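4'-phospho-dehydrooxetanocin synthase (Bacillus megaterium, PDB 5UL3) catalyses the oxidative ring contraction of dAMP to an oxetane aldehyde in oxetanocin A biosynthesis, as a cobalamin-dependent radical S-adenosylmethionine enzyme with a [4Fe-4S] cluster. Local coordinates at residues E225-R230 / P574-G579; L199-I204 / Y231-I236; M555-E560 / G579-S584; P178-L183 / K250-E255; S144-L147 / Q151-K154. All coordinates share one frame; numbering follows the deposited sequence. Where two conformers were deposited one is given.

Contact 1: E225-R230 / P574-G579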
# COMPACT_ATOMS: atom_id res chain seq x y z
N GLU A 225 0.11 -10.50 -22.20
CA GLU A 225 0.62 -10.85 -23.53
C GLU A 225 2.12 -10.59 -23.65
O GLU A 225 2.84 -11.36 -24.30
CB GLU A 225 -0.15 -10.08 -24.60
CG GLU A 225 -0.09 -8.56 -24.48
CD GLU A 225 -0.93 -8.01 -23.34
OE1 GLU A 225 -1.90 -8.68 -22.92
OE2 GLU A 225 -0.62 -6.91 -22.84
N GLN A 226 2.61 -9.51 -23.03
CA GLN A 226 4.04 -9.23 -23.08
C GLN A 226 4.84 -10.30 -22.35
O GLN A 226 5.98 -10.60 -22.74
CB GLN A 226 4.34 -7.85 -22.49
CG GLN A 226 4.36 -6.70 -23.51
CD GLN A 226 3.01 -5.99 -23.62
OE1 GLN A 226 2.00 -6.47 -23.12
NE2 GLN A 226 3.01 -4.83 -24.28
N PHE A 227 4.27 -10.89 -21.30
CA PHE A 227 4.94 -11.98 -20.60
C PHE A 227 4.86 -13.28 -21.39
O PHE A 227 5.85 -14.01 -21.47
CB PHE A 227 4.35 -12.15 -19.20
CG PHE A 227 4.78 -11.10 -18.22
CD1 PHE A 227 4.14 -9.87 -18.17
CD2 PHE A 227 5.85 -11.33 -17.36
CE1 PHE A 227 4.55 -8.90 -17.27
CE2 PHE A 227 6.25 -10.36 -16.46
CZ PHE A 227 5.60 -9.14 -16.41
N PHE A 228 3.70 -13.58 -21.97
CA PHE A 228 3.55 -14.83 -22.71
C PHE A 228 4.40 -14.83 -23.98
O PHE A 228 4.87 -15.89 -24.42
CB PHE A 228 2.08 -15.06 -23.07
CG PHE A 228 1.19 -15.36 -21.88
CD1 PHE A 228 1.65 -16.13 -20.82
CD2 PHE A 228 -0.11 -14.86 -21.83
CE1 PHE A 228 0.83 -16.41 -19.73
CE2 PHE A 228 -0.93 -15.13 -20.74
CZ PHE A 228 -0.46 -15.90 -19.69
N GLU A 229 4.63 -13.65 -24.56
CA GLU A 229 5.41 -13.57 -25.78
C GLU A 229 6.84 -14.05 -25.55
O GLU A 229 7.41 -14.76 -26.38
CB GLU A 229 5.39 -12.13 -26.30
CG GLU A 229 6.33 -11.82 -27.43
CD GLU A 229 6.23 -10.36 -27.83
OE1 GLU A 229 5.44 -9.63 -27.19
OE2 GLU A 229 6.93 -9.95 -28.78
N ARG A 230 7.42 -13.71 -24.41
CA ARG A 230 8.78 -14.09 -24.09
C ARG A 230 8.86 -15.41 -23.32
O ARG A 230 9.84 -16.16 -23.49
CB ARG A 230 9.46 -12.96 -23.30
CG ARG A 230 10.92 -13.19 -22.99
CD ARG A 230 11.54 -11.93 -22.42
NE ARG A 230 12.97 -12.08 -22.14
CZ ARG A 230 13.93 -11.82 -23.02
NH1 ARG A 230 13.61 -11.40 -24.24
NH2 ARG A 230 15.20 -11.99 -22.69
N PRO A 574 -1.11 0.86 -24.20
CA PRO A 574 -0.67 1.21 -22.85
C PRO A 574 0.78 0.81 -22.63
O PRO A 574 1.38 0.06 -23.40
CB PRO A 574 -1.61 0.39 -21.96
CG PRO A 574 -1.88 -0.83 -22.77
CD PRO A 574 -1.91 -0.37 -24.22
N ASP A 575 1.35 1.36 -21.55
CA ASP A 575 2.67 0.93 -21.09
C ASP A 575 2.50 -0.30 -20.21
O ASP A 575 1.75 -0.28 -19.23
CB ASP A 575 3.36 2.06 -20.32
CG ASP A 575 4.74 1.67 -19.82
OD1 ASP A 575 5.29 0.66 -20.31
OD2 ASP A 575 5.28 2.37 -18.95
N MET A 576 3.20 -1.38 -20.57
CA MET A 576 3.13 -2.62 -19.80
C MET A 576 3.83 -2.47 -18.45
O MET A 576 3.33 -2.96 -17.42
CB MET A 576 3.76 -3.73 -20.63
CG MET A 576 3.63 -5.12 -20.09
SD MET A 576 5.23 -5.86 -19.82
CE MET A 576 5.45 -5.35 -18.13
N ASN A 577 4.97 -1.79 -18.43
CA ASN A 577 5.77 -1.64 -17.21
C ASN A 577 5.07 -0.76 -16.17
O ASN A 577 5.24 -0.98 -14.97
CB ASN A 577 7.15 -1.08 -17.58
CG ASN A 577 7.99 -0.75 -16.37
OD1 ASN A 577 8.28 -1.62 -15.55
ND2 ASN A 577 8.42 0.50 -16.28
N MET A 578 4.28 0.22 -16.61
CA MET A 578 3.60 1.12 -15.68
C MET A 578 2.09 0.93 -15.67
O MET A 578 1.40 1.66 -14.95
CB MET A 578 3.95 2.58 -16.01
CG MET A 578 5.41 2.94 -15.74
SD MET A 578 5.96 2.52 -14.06
CE MET A 578 4.86 3.50 -13.04
N GLY A 579 1.57 -0.03 -16.43
CA GLY A 579 0.14 -0.32 -16.41
C GLY A 579 -0.74 0.86 -16.73
O GLY A 579 -1.86 0.95 -16.20
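A Met-aromatic contact joins the cobalamin-binding Rossmann domain to a distant part of the chain: Met576, in the loop between helix 551-563 and strand 580-581, reaches Phe227 and Gln226 on helix 224-230. The sulfur of Met576 lies 4.9 Å from the centroid of the Phe227 ring, 48° off the ring normal, so it approaches obliquely. Its methyl group makes the nearer approach, with Met576 CE 3.8 Å from Phe227 CE1, and the two side chains cross at about a right angle. With chi1 at -173°, CG of Met576 stands opposite the backbone N, and the side chain leaves the loop toward the helix; bends at chi2 and chi3 then turn the methyl toward the ring. Gln226 covers the other part of the thioether. It slides past Met576 in the opposite direction, its CB against the sulfur and its CG and CD alongside Met576 CG. Phe227 also packs on Leu234 and Ile236 and meets Phe194 edge-to-face, so the methionine packs on a hydrophobic group of the Rossmann domain that includes these residues; the side chain of Phe227 lies about 11 Å from the bound cobalamin. Met576 also touches Ser223, just before helix 224-230, and Lys190 at the start of helix 190-205. The loop that presents it is shaped by an Asx turn, and Asn577 OD1 accepts a hydrogen bond from the backbone N of Lys190. In the turn, Asn577 N donates to Asp575 OD1 at 3.1 Å, meeting that oxygen from above the carboxylate plane.

Contact 2: L199-I204 / Y231-I236. With EDO (1,2-ethanediol), chain U.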
# COMPACT_ATOMS: atom_id res chain seq x y z
N LEU A 199 17.01 -15.73 -16.24
CA LEU A 199 17.96 -16.59 -15.52
C LEU A 199 17.30 -17.85 -14.98
O LEU A 199 17.93 -18.92 -14.96
CB LEU A 199 18.59 -15.80 -14.38
CG LEU A 199 19.67 -14.83 -14.82
CD1 LEU A 199 19.86 -13.78 -13.75
CD2 LEU A 199 20.95 -15.62 -15.04
N ILE A 200 16.06 -17.75 -14.51
CA ILE A 200 15.34 -18.94 -14.05
C ILE A 200 15.20 -19.94 -15.18
O ILE A 200 15.47 -21.13 -15.01
CB ILE A 200 13.97 -18.55 -13.47
CG1 ILE A 200 14.14 -17.82 -12.14
CG2 ILE A 200 13.10 -19.80 -13.32
CD1 ILE A 200 12.83 -17.21 -11.62
N TYR A 201 14.72 -19.48 -16.34
CA TYR A 201 14.50 -20.41 -17.45
C TYR A 201 15.82 -20.92 -18.02
O TYR A 201 15.89 -22.08 -18.44
CB TYR A 201 13.66 -19.77 -18.54
CG TYR A 201 12.18 -19.71 -18.20
CD1 TYR A 201 11.41 -20.87 -18.19
CD2 TYR A 201 11.57 -18.51 -17.88
CE1 TYR A 201 10.07 -20.83 -17.87
CE2 TYR A 201 10.22 -18.47 -17.56
CZ TYR A 201 9.48 -19.63 -17.55
OH TYR A 201 8.14 -19.61 -17.23
N SER A 202 16.87 -20.10 -18.05
CA SER A 202 18.15 -20.63 -18.52
C SER A 202 18.67 -21.73 -17.60
O SER A 202 19.29 -22.68 -18.07
CB SER A 202 19.19 -19.51 -18.70
OG SER A 202 19.50 -18.84 -17.49
N HIS A 203 18.39 -21.64 -16.29
CA HIS A 203 18.80 -22.71 -15.39
C HIS A 203 17.87 -23.92 -15.45
O HIS A 203 18.32 -25.05 -15.22
CB HIS A 203 18.91 -22.19 -13.96
CG HIS A 203 20.17 -21.41 -13.72
ND1 HIS A 203 20.31 -20.09 -14.08
CD2 HIS A 203 21.36 -21.80 -13.21
CE1 HIS A 203 21.53 -19.68 -13.76
NE2 HIS A 203 22.19 -20.70 -13.23
N ILE A 204 16.58 -23.72 -15.72
CA ILE A 204 15.72 -24.87 -15.99
C ILE A 204 16.24 -25.61 -17.22
O ILE A 204 16.37 -26.84 -17.22
CB ILE A 204 14.26 -24.43 -16.19
CG1 ILE A 204 13.64 -24.00 -14.87
CG2 ILE A 204 13.45 -25.57 -16.81
CD1 ILE A 204 12.21 -23.45 -15.04
N TYR A 231 7.86 -15.73 -22.50
CA TYR A 231 7.84 -16.95 -21.70
C TYR A 231 6.52 -17.67 -21.94
O TYR A 231 5.56 -17.49 -21.18
CB TYR A 231 8.03 -16.65 -20.22
CG TYR A 231 9.07 -15.60 -19.94
CD1 TYR A 231 10.42 -15.92 -19.95
CD2 TYR A 231 8.70 -14.30 -19.66
CE1 TYR A 231 11.37 -14.97 -19.70
CE2 TYR A 231 9.65 -13.33 -19.40
CZ TYR A 231 10.99 -13.67 -19.42
OH TYR A 231 11.94 -12.72 -19.18
N PRO A 232 6.45 -18.50 -22.99
CA PRO A 232 5.15 -19.09 -23.35
C PRO A 232 4.57 -20.03 -22.31
O PRO A 232 3.34 -20.16 -22.24
CB PRO A 232 5.45 -19.83 -24.67
CG PRO A 232 6.71 -19.21 -25.19
CD PRO A 232 7.50 -18.79 -23.98
N SER A 233 5.40 -20.69 -21.50
CA SER A 233 4.90 -21.64 -20.51
C SER A 233 4.58 -21.00 -19.15
O SER A 233 4.14 -21.71 -18.24
CB SER A 233 5.92 -22.78 -20.31
OG SER A 233 7.08 -22.32 -19.64
N LEU A 234 4.76 -19.69 -19.02
CA LEU A 234 4.54 -18.99 -17.76
C LEU A 234 3.06 -19.01 -17.38
O LEU A 234 2.18 -18.93 -18.24
CB LEU A 234 5.04 -17.55 -17.88
CG LEU A 234 5.05 -16.65 -16.64
CD1 LEU A 234 6.02 -17.21 -15.61
CD2 LEU A 234 5.45 -15.23 -17.02
N LEU A 235 2.79 -19.10 -16.09
CA LEU A 235 1.42 -19.03 -15.57
C LEU A 235 1.26 -17.72 -14.81
O LEU A 235 2.05 -17.43 -13.91
CB LEU A 235 1.13 -20.21 -14.65
CG LEU A 235 1.38 -21.61 -15.23
CD1 LEU A 235 1.04 -22.66 -14.20
CD2 LEU A 235 0.60 -21.83 -16.52
N ILE A 236 0.24 -16.94 -15.16
CA ILE A 236 0.04 -15.63 -14.54
C ILE A 236 -1.13 -15.71 -13.57
O ILE A 236 -2.22 -16.15 -13.95
CB ILE A 236 -0.17 -14.53 -15.60
CG1 ILE A 236 1.15 -14.26 -16.32
CG2 ILE A 236 -0.70 -13.24 -14.96
CD1 ILE A 236 1.02 -13.29 -17.48
C1 EDO U . 10.53 -19.37 -22.01
O1 EDO U . 11.96 -19.41 -22.07
C2 EDO U . 9.96 -20.65 -21.39
O2 EDO U . 8.52 -20.59 -21.34
O HOH W 1 7.08 -22.24 -17.04
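Tyr201 of helix 190-205 and Tyr231, at the start of the turn leading into strand 235-237, form an aromatic pair. Their planes are only 16° from parallel, but the centroids are 5.4 Å apart and the rings are slid so far that they barely overlap. One side of each ring therefore does the touching, with Tyr201 CE2 3.5 Å from Tyr231 CD1. Tyr201 turns CG anti to its carbonyl carbon (chi1 -78°), and its ring extends from the helix toward the turn. At the phenol end, Tyr201 OH lies in van der Waals contact with Leu234 CD1, 3.6 Å away, the two side chains crossing at about a right angle.

The polar links are indirect. A water in the plane of the Tyr201 ring, at its edge, is hydrogen-bonded to Tyr201 OH at 2.8 Å and to Ser233 OG at 2.6 Å; it also gives a weak bond to Ser233 O. An ethanediol molecule, probably from the crystallisation liquor, lies with C2 over one face of the Tyr201 ring. Its O2 accepts from Ser233 N at 3.1 Å in a nearly straight bond (165°) and is also hydrogen-bonded to Ser233 OG. The hydroxyl of Tyr231 is held by Asp198 OD1, one turn before Tyr201 on the same helix, while Phe194 meets the Tyr231 ring edge-to-face.

Tyr231 to Leu234 form a type I beta turn, closed by Leu234 N to Tyr231 O. This turn connects helix 224-230 to strand 235-237 in the Rossmann fold that houses cobalamin, and the tyrosine pair packs it against helix 190-205.

Contact 3: M555-E560 / G579-S584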
# COMPACT_ATOMS: atom_id res chain seq x y z
N MET A 555 -13.71 6.58 -21.07
CA MET A 555 -14.25 7.92 -21.33
C MET A 555 -13.37 8.66 -22.32
O MET A 555 -13.87 9.38 -23.20
CB MET A 555 -14.37 8.71 -20.03
CG MET A 555 -15.38 8.15 -19.05
SD MET A 555 -15.10 8.67 -17.33
CE MET A 555 -15.12 10.46 -17.46
N VAL A 556 -12.05 8.52 -22.18
CA VAL A 556 -11.13 9.17 -23.10
C VAL A 556 -11.27 8.56 -24.49
O VAL A 556 -11.34 9.28 -25.50
CB VAL A 556 -9.69 9.07 -22.58
CG1 VAL A 556 -8.69 9.40 -23.69
CG2 VAL A 556 -9.51 9.99 -21.40
N GLN A 557 -11.30 7.23 -24.56
CA GLN A 557 -11.49 6.56 -25.85
C GLN A 557 -12.81 6.98 -26.50
O GLN A 557 -12.88 7.13 -27.73
CB GLN A 557 -11.41 5.05 -25.66
CG GLN A 557 -9.98 4.54 -25.48
CD GLN A 557 -9.90 3.18 -24.80
OE1 GLN A 557 -10.89 2.68 -24.27
NE2 GLN A 557 -8.72 2.57 -24.82
N LEU A 558 -13.85 7.20 -25.70
CA LEU A 558 -15.13 7.63 -26.24
C LEU A 558 -15.08 9.08 -26.72
O LEU A 558 -15.74 9.43 -27.71
CB LEU A 558 -16.23 7.45 -25.20
CG LEU A 558 -17.70 7.60 -25.60
CD1 LEU A 558 -18.53 6.54 -24.89
CD2 LEU A 558 -18.22 9.00 -25.27
N THR A 559 -14.31 9.93 -26.05
CA THR A 559 -14.12 11.30 -26.51
C THR A 559 -13.27 11.34 -27.78
O THR A 559 -13.49 12.21 -28.64
CB THR A 559 -13.47 12.14 -25.40
OG1 THR A 559 -14.28 12.05 -24.22
CG2 THR A 559 -13.37 13.60 -25.81
N GLU A 560 -12.31 10.43 -27.93
CA GLU A 560 -11.52 10.37 -29.16
C GLU A 560 -12.42 10.17 -30.37
O GLU A 560 -12.21 10.80 -31.42
CB GLU A 560 -10.49 9.25 -29.07
CG GLU A 560 -9.26 9.54 -28.24
CD GLU A 560 -8.28 8.39 -28.24
OE1 GLU A 560 -8.74 7.23 -28.19
OE2 GLU A 560 -7.06 8.64 -28.31
N GLY A 579 1.57 -0.03 -16.43
CA GLY A 579 0.14 -0.32 -16.41
C GLY A 579 -0.74 0.86 -16.73
O GLY A 579 -1.86 0.95 -16.20
N ARG A 580 -0.28 1.76 -17.60
CA ARG A 580 -1.01 3.01 -17.80
C ARG A 580 -0.81 3.52 -19.22
O ARG A 580 0.17 3.19 -19.90
CB ARG A 580 -0.59 4.09 -16.80
CG ARG A 580 0.79 4.67 -17.04
CD ARG A 580 1.20 5.55 -15.86
NE ARG A 580 2.54 6.11 -16.00
CZ ARG A 580 3.27 6.58 -14.99
NH1 ARG A 580 2.78 6.55 -13.75
NH2 ARG A 580 4.48 7.07 -15.21
N TYR A 581 -1.74 4.37 -19.63
CA TYR A 581 -1.68 5.04 -20.92
C TYR A 581 -0.95 6.37 -20.77
O TYR A 581 -0.89 6.95 -19.68
CB TYR A 581 -3.09 5.31 -21.46
CG TYR A 581 -3.92 4.09 -21.74
CD1 TYR A 581 -3.80 3.40 -22.94
CD2 TYR A 581 -4.86 3.63 -20.81
CE1 TYR A 581 -4.58 2.29 -23.22
CE2 TYR A 581 -5.64 2.51 -21.08
CZ TYR A 581 -5.50 1.85 -22.29
OH TYR A 581 -6.27 0.75 -22.56
N ALA A 582 -0.37 6.83 -21.87
CA ALA A 582 0.14 8.19 -21.98
C ALA A 582 -0.87 8.97 -22.82
O ALA A 582 -1.15 8.60 -23.96
CB ALA A 582 1.53 8.20 -22.62
N THR A 583 -1.45 10.02 -22.23
CA THR A 583 -2.65 10.66 -22.76
C THR A 583 -2.49 12.17 -22.80
O THR A 583 -2.05 12.78 -21.82
CB THR A 583 -3.88 10.31 -21.90
OG1 THR A 583 -3.90 8.90 -21.62
CG2 THR A 583 -5.18 10.71 -22.62
N SER A 584 -2.86 12.77 -23.94
CA SER A 584 -2.85 14.22 -24.08
C SER A 584 -4.18 14.80 -23.61
O SER A 584 -5.17 14.10 -23.44
CB SER A 584 -2.57 14.62 -25.53
OG SER A 584 -1.31 14.15 -25.97
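The backbones of helix 551-563 and the chain around strand 580-581 come nearest at Val556 and Thr583, whose CA atoms are 8.6 Å apart, so side chains alone make the contact. The short, weakly bonded strand 580-581 pairs with 546-547 in a small antiparallel sheet, and a G1 beta bulge, in which Gly579 and Arg580 both face Asp575, stands at its start. The positive phi of Gly579 (56°) suits the glycine of such a bulge. From the helix, Val556 reaches Thr583 tip to tip: Val556 CG1 meets Thr583 CG2 at 3.9 Å. Each of these methyls stands anti to its own backbone N, with chi1 of 165° in Val556, and both residues also pack on Ile546 of the partner strand. A second pairing lies one residue along the helix. Gln557, extended beyond CG, brings its amide to the hydroxyl end of Tyr581, with Gln557 NE2 3.8 Å from Tyr581 OH. Amide and ring planes are 75° apart and the side chains cross at about a right angle, a van der Waals approach. Ile568 touches Val556, Gln557 and Tyr581 alike and so joins the two pairings. Beside them, Arg580 NH1 forms a salt bridge with OE1 of Glu545, which binds S-adenosylmethionine, a link that probably connects this sheet with the S-adenosylmethionine site. Within the helix, Met555 O accepts from both Thr559 N and Thr559 OG1, at 2.9 Å each, from opposite faces of its plane.

Contact 4: P178-L183 / K250-E255. With EDO (1,2-ethanediol), chain R.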
# COMPACT_ATOMS: atom_id res chain seq x y z
N PRO A 178 13.19 -25.40 -5.40
CA PRO A 178 11.73 -25.33 -5.23
C PRO A 178 11.00 -26.06 -6.33
O PRO A 178 11.48 -26.22 -7.45
CB PRO A 178 11.45 -23.82 -5.29
CG PRO A 178 12.56 -23.28 -6.15
CD PRO A 178 13.77 -24.12 -5.82
N ASP A 179 9.77 -26.49 -6.01
CA ASP A 179 8.88 -27.05 -7.02
C ASP A 179 8.06 -26.00 -7.73
O ASP A 179 7.65 -26.21 -8.87
CB ASP A 179 7.95 -28.07 -6.37
CG ASP A 179 8.71 -29.14 -5.64
OD1 ASP A 179 9.62 -29.71 -6.26
OD2 ASP A 179 8.47 -29.34 -4.43
N ILE A 180 7.80 -24.87 -7.07
CA ILE A 180 7.08 -23.75 -7.66
C ILE A 180 7.86 -22.49 -7.32
O ILE A 180 8.25 -22.31 -6.16
CB ILE A 180 5.64 -23.63 -7.12
CG1 ILE A 180 4.82 -24.89 -7.46
CG2 ILE A 180 4.93 -22.40 -7.75
CD1 ILE A 180 3.53 -25.01 -6.65
N ILE A 181 8.09 -21.63 -8.31
CA ILE A 181 8.73 -20.35 -8.08
C ILE A 181 7.73 -19.27 -8.46
O ILE A 181 7.13 -19.33 -9.54
CB ILE A 181 10.03 -20.19 -8.91
CG1 ILE A 181 11.05 -21.26 -8.49
CG2 ILE A 181 10.61 -18.79 -8.71
CD1 ILE A 181 12.24 -21.34 -9.44
N GLY A 182 7.54 -18.31 -7.57
CA GLY A 182 6.64 -17.20 -7.85
C GLY A 182 7.32 -15.87 -7.66
O GLY A 182 8.02 -15.65 -6.67
N LEU A 183 7.10 -14.96 -8.62
CA LEU A 183 7.56 -13.59 -8.52
C LEU A 183 6.37 -12.65 -8.37
O LEU A 183 5.41 -12.74 -9.14
CB LEU A 183 8.38 -13.17 -9.74
CG LEU A 183 9.45 -14.11 -10.29
CD1 LEU A 183 10.18 -13.40 -11.46
CD2 LEU A 183 10.43 -14.52 -9.17
N LYS A 250 -1.81 -28.77 -6.09
CA LYS A 250 -2.59 -29.93 -6.54
C LYS A 250 -2.15 -30.37 -7.94
O LYS A 250 -2.03 -31.57 -8.21
CB LYS A 250 -4.08 -29.61 -6.51
CG LYS A 250 -4.62 -29.38 -5.11
CD LYS A 250 -6.04 -28.79 -5.16
CE LYS A 250 -7.10 -29.85 -5.06
NZ LYS A 250 -7.53 -30.03 -3.64
N MET A 251 -1.92 -29.41 -8.84
CA MET A 251 -1.49 -29.79 -10.19
C MET A 251 -0.14 -30.50 -10.16
O MET A 251 0.09 -31.44 -10.93
CB MET A 251 -1.44 -28.57 -11.09
CG MET A 251 -1.17 -28.91 -12.54
SD MET A 251 -1.14 -27.47 -13.61
CE MET A 251 0.41 -26.72 -13.15
N LEU A 252 0.76 -30.05 -9.28
CA LEU A 252 2.03 -30.75 -9.08
C LEU A 252 1.82 -32.22 -8.78
O LEU A 252 2.61 -33.07 -9.23
CB LEU A 252 2.79 -30.12 -7.91
CG LEU A 252 3.92 -29.15 -8.15
CD1 LEU A 252 4.58 -28.96 -6.79
CD2 LEU A 252 4.88 -29.68 -9.21
N LYS A 253 0.80 -32.54 -7.99
CA LYS A 253 0.48 -33.90 -7.58
C LYS A 253 -0.43 -34.60 -8.56
O LYS A 253 -0.92 -35.69 -8.26
CB LYS A 253 -0.19 -33.89 -6.21
CG LYS A 253 0.66 -33.39 -5.05
CD LYS A 253 -0.27 -33.14 -3.85
CE LYS A 253 0.39 -33.41 -2.51
NZ LYS A 253 1.22 -32.26 -2.04
N LYS A 254 -0.69 -33.98 -9.71
CA LYS A 254 -1.50 -34.55 -10.79
C LYS A 254 -2.95 -34.72 -10.35
O LYS A 254 -3.67 -35.57 -10.89
CB LYS A 254 -0.90 -35.87 -11.29
CG LYS A 254 0.58 -35.76 -11.66
CD LYS A 254 1.10 -36.96 -12.45
CE LYS A 254 1.20 -38.19 -11.59
NZ LYS A 254 2.23 -38.03 -10.52
N GLU A 255 -3.38 -33.92 -9.37
CA GLU A 255 -4.73 -33.97 -8.83
C GLU A 255 -5.64 -32.91 -9.45
O GLU A 255 -6.83 -32.87 -9.14
CB GLU A 255 -4.72 -33.78 -7.31
CG GLU A 255 -3.92 -34.80 -6.53
CD GLU A 255 -3.78 -34.42 -5.05
OE1 GLU A 255 -4.24 -33.33 -4.65
OE2 GLU A 255 -3.19 -35.22 -4.29
C1 EDO R . 2.65 -29.70 -14.00
O1 EDO R . 3.67 -30.22 -13.13
C2 EDO R . 1.92 -30.87 -14.65
O2 EDO R . 1.71 -31.90 -13.67
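Leu252 points one methyl, CD1, at the entry to strand 180-184, meeting Asp179 just before it and Ile180, its first residue. Asp179 offers its CB, 3.5 Å from Leu252 CD1, so the aspartate touches the leucine through its aliphatic carbon. Its carboxylate serves the sheet: Asp179 OD2 accepts a hydrogen bond from the backbone N of Thr119. Ile180 crosses Leu252 obliquely, with both CG1 and CD1 of the isoleucine against the same methyl; Ile180 CD1 to Leu252 CD1 is 4.1 Å. The isoleucine has CG1 anti to its carbonyl carbon (chi1 -61°), and this branch, extended through chi2, carries CD1 toward the helix. Leu252 also packs on Pro118 and on Ile212 of the adjacent strand 212-216. The contact thus seats the end of helix 242-252 against the parallel strands of the cobalamin-binding Rossmann fold. Further along the same strand, Gly182 and Leu183 touch the cobalamin, and the side chain of Ile180 lies about 7 Å from it. Just beyond Leu252 the helix finishes in a Schellman motif. Lys254, with phi of 66°, is the C-prime residue; Glu255 N bonds back to Lys250 O and Lys254 N to Met251 O, both at 2.9 Å. Met251 O is also reached by an ethanediol, probably from the crystallisation liquor, whose O2 donates to it at 3.2 Å, while Met251 CE packs beside ethanediol C1 at 3.8 Å.

Contact 5: S144-L147 / Q151-K154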
# COMPACT_ATOMS: atom_id res chain seq x y z
N SER A 144 2.51 -16.96 1.77
CA SER A 144 3.25 -17.89 2.62
C SER A 144 2.41 -18.36 3.80
O SER A 144 2.32 -19.57 4.06
CB SER A 144 4.54 -17.21 3.12
OG SER A 144 5.20 -18.00 4.10
N SER A 145 1.82 -17.42 4.55
CA SER A 145 1.13 -17.85 5.76
C SER A 145 -0.12 -18.67 5.45
O SER A 145 -0.45 -19.60 6.20
CB SER A 145 0.79 -16.65 6.64
OG SER A 145 -0.17 -15.79 6.01
N TYR A 146 -0.81 -18.35 4.36
CA TYR A 146 -1.93 -19.17 3.92
C TYR A 146 -1.48 -20.62 3.66
O TYR A 146 -2.10 -21.57 4.16
CB TYR A 146 -2.57 -18.56 2.66
CG TYR A 146 -3.54 -19.51 2.00
CD1 TYR A 146 -4.83 -19.65 2.47
CD2 TYR A 146 -3.12 -20.34 0.96
CE1 TYR A 146 -5.70 -20.57 1.89
CE2 TYR A 146 -3.97 -21.26 0.38
CZ TYR A 146 -5.26 -21.36 0.84
OH TYR A 146 -6.09 -22.29 0.26
N LEU A 147 -0.41 -20.79 2.89
CA LEU A 147 0.08 -22.13 2.57
C LEU A 147 0.58 -22.87 3.81
O LEU A 147 0.37 -24.09 3.94
CB LEU A 147 1.20 -22.05 1.53
CG LEU A 147 0.76 -21.58 0.14
CD1 LEU A 147 1.99 -21.42 -0.78
CD2 LEU A 147 -0.26 -22.52 -0.49
N GLN A 151 -0.95 -26.16 5.67
CA GLN A 151 0.10 -27.17 5.61
C GLN A 151 0.18 -27.79 4.22
O GLN A 151 0.24 -29.01 4.05
CB GLN A 151 -0.09 -28.22 6.71
CG GLN A 151 -0.29 -27.59 8.09
CD GLN A 151 -0.07 -28.54 9.26
OE1 GLN A 151 0.49 -29.62 9.09
NE2 GLN A 151 -0.53 -28.15 10.44
N LEU A 152 0.21 -26.92 3.21
CA LEU A 152 0.25 -27.34 1.82
C LEU A 152 1.65 -27.38 1.24
O LEU A 152 1.89 -28.11 0.27
CB LEU A 152 -0.63 -26.42 0.96
CG LEU A 152 -2.14 -26.49 1.23
CD1 LEU A 152 -2.86 -25.38 0.48
CD2 LEU A 152 -2.73 -27.85 0.86
N ALA A 153 2.59 -26.62 1.80
CA ALA A 153 3.92 -26.51 1.20
C ALA A 153 4.88 -25.96 2.24
O ALA A 153 4.47 -25.28 3.19
CB ALA A 153 3.93 -25.59 -0.03
N LYS A 154 6.15 -26.28 2.06
CA LYS A 154 7.23 -25.51 2.66
C LYS A 154 7.45 -24.27 1.80
O LYS A 154 7.60 -24.38 0.59
CB LYS A 154 8.49 -26.35 2.74
CG LYS A 154 8.32 -27.56 3.68
CD LYS A 154 9.67 -28.14 4.09
CE LYS A 154 9.65 -29.66 4.04
NZ LYS A 154 11.02 -30.23 4.20
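The carbonyl oxygen of Leu147 receives the backbone N-H of Leu152 at 2.9 Å in an almost straight bond (173°), with the donor tilted 15° from the carbonyl plane. This bond belongs to the Schellman motif that ends helix 138-149, in which Gln151, the first residue to leave the helix, takes a positive phi of 52°. Ala153 N is buried beside the same turn and finds no partner in the model. Once the chain has turned, Leu152 falls back on the helix: Leu152 CD1 lies 4.0 Å from Leu147 CD2, and the two leucines cross at about a right angle. The same Leu152 CD1 meets Tyr146 CE2 obliquely at 4.3 Å. Gln151 points the other way, toward the N-terminal domain, where its OE1 is hydrogen-bonded to Tyr62 OH. Tyr146 packs on Glu242, a cobalamin-binding residue, and on Tyr243 and Arg246 of helix 242-252, while Leu147 touches Ile249 of that helix and Val155 of strand 154-159. The turn leads from helix 138-149 into strand 154-159, an outermost strand of the Rossmann sheet.

Contacts 2, 4 and 5 all lie in the cobalamin-binding Rossmann domain, whereas contact 1 ties that domain to the loop before strand 580-581, and contact 3 packs that strand region on helix 551-563. Contacts 1 and 5 are buried; contacts 2, 3 and 4 are partly so, and an ethanediol sits at each of contacts 2 and 4. Contacts 2 and 4 reach the same sheet and meet where Ile200 packs on Ile181. Contacts 1 and 2 meet where Phe227 and Phe228 pack on Leu234 and Ile236, and contacts 1 and 3 share Gly579. Contact 5 alone has a direct hydrogen bond between its segments; contact 1 relies on sulfur and aromatic packing, contact 2 on a slipped, near-parallel tyrosine pair and a bridging water, contacts 3 and 4 mainly on methyl groups.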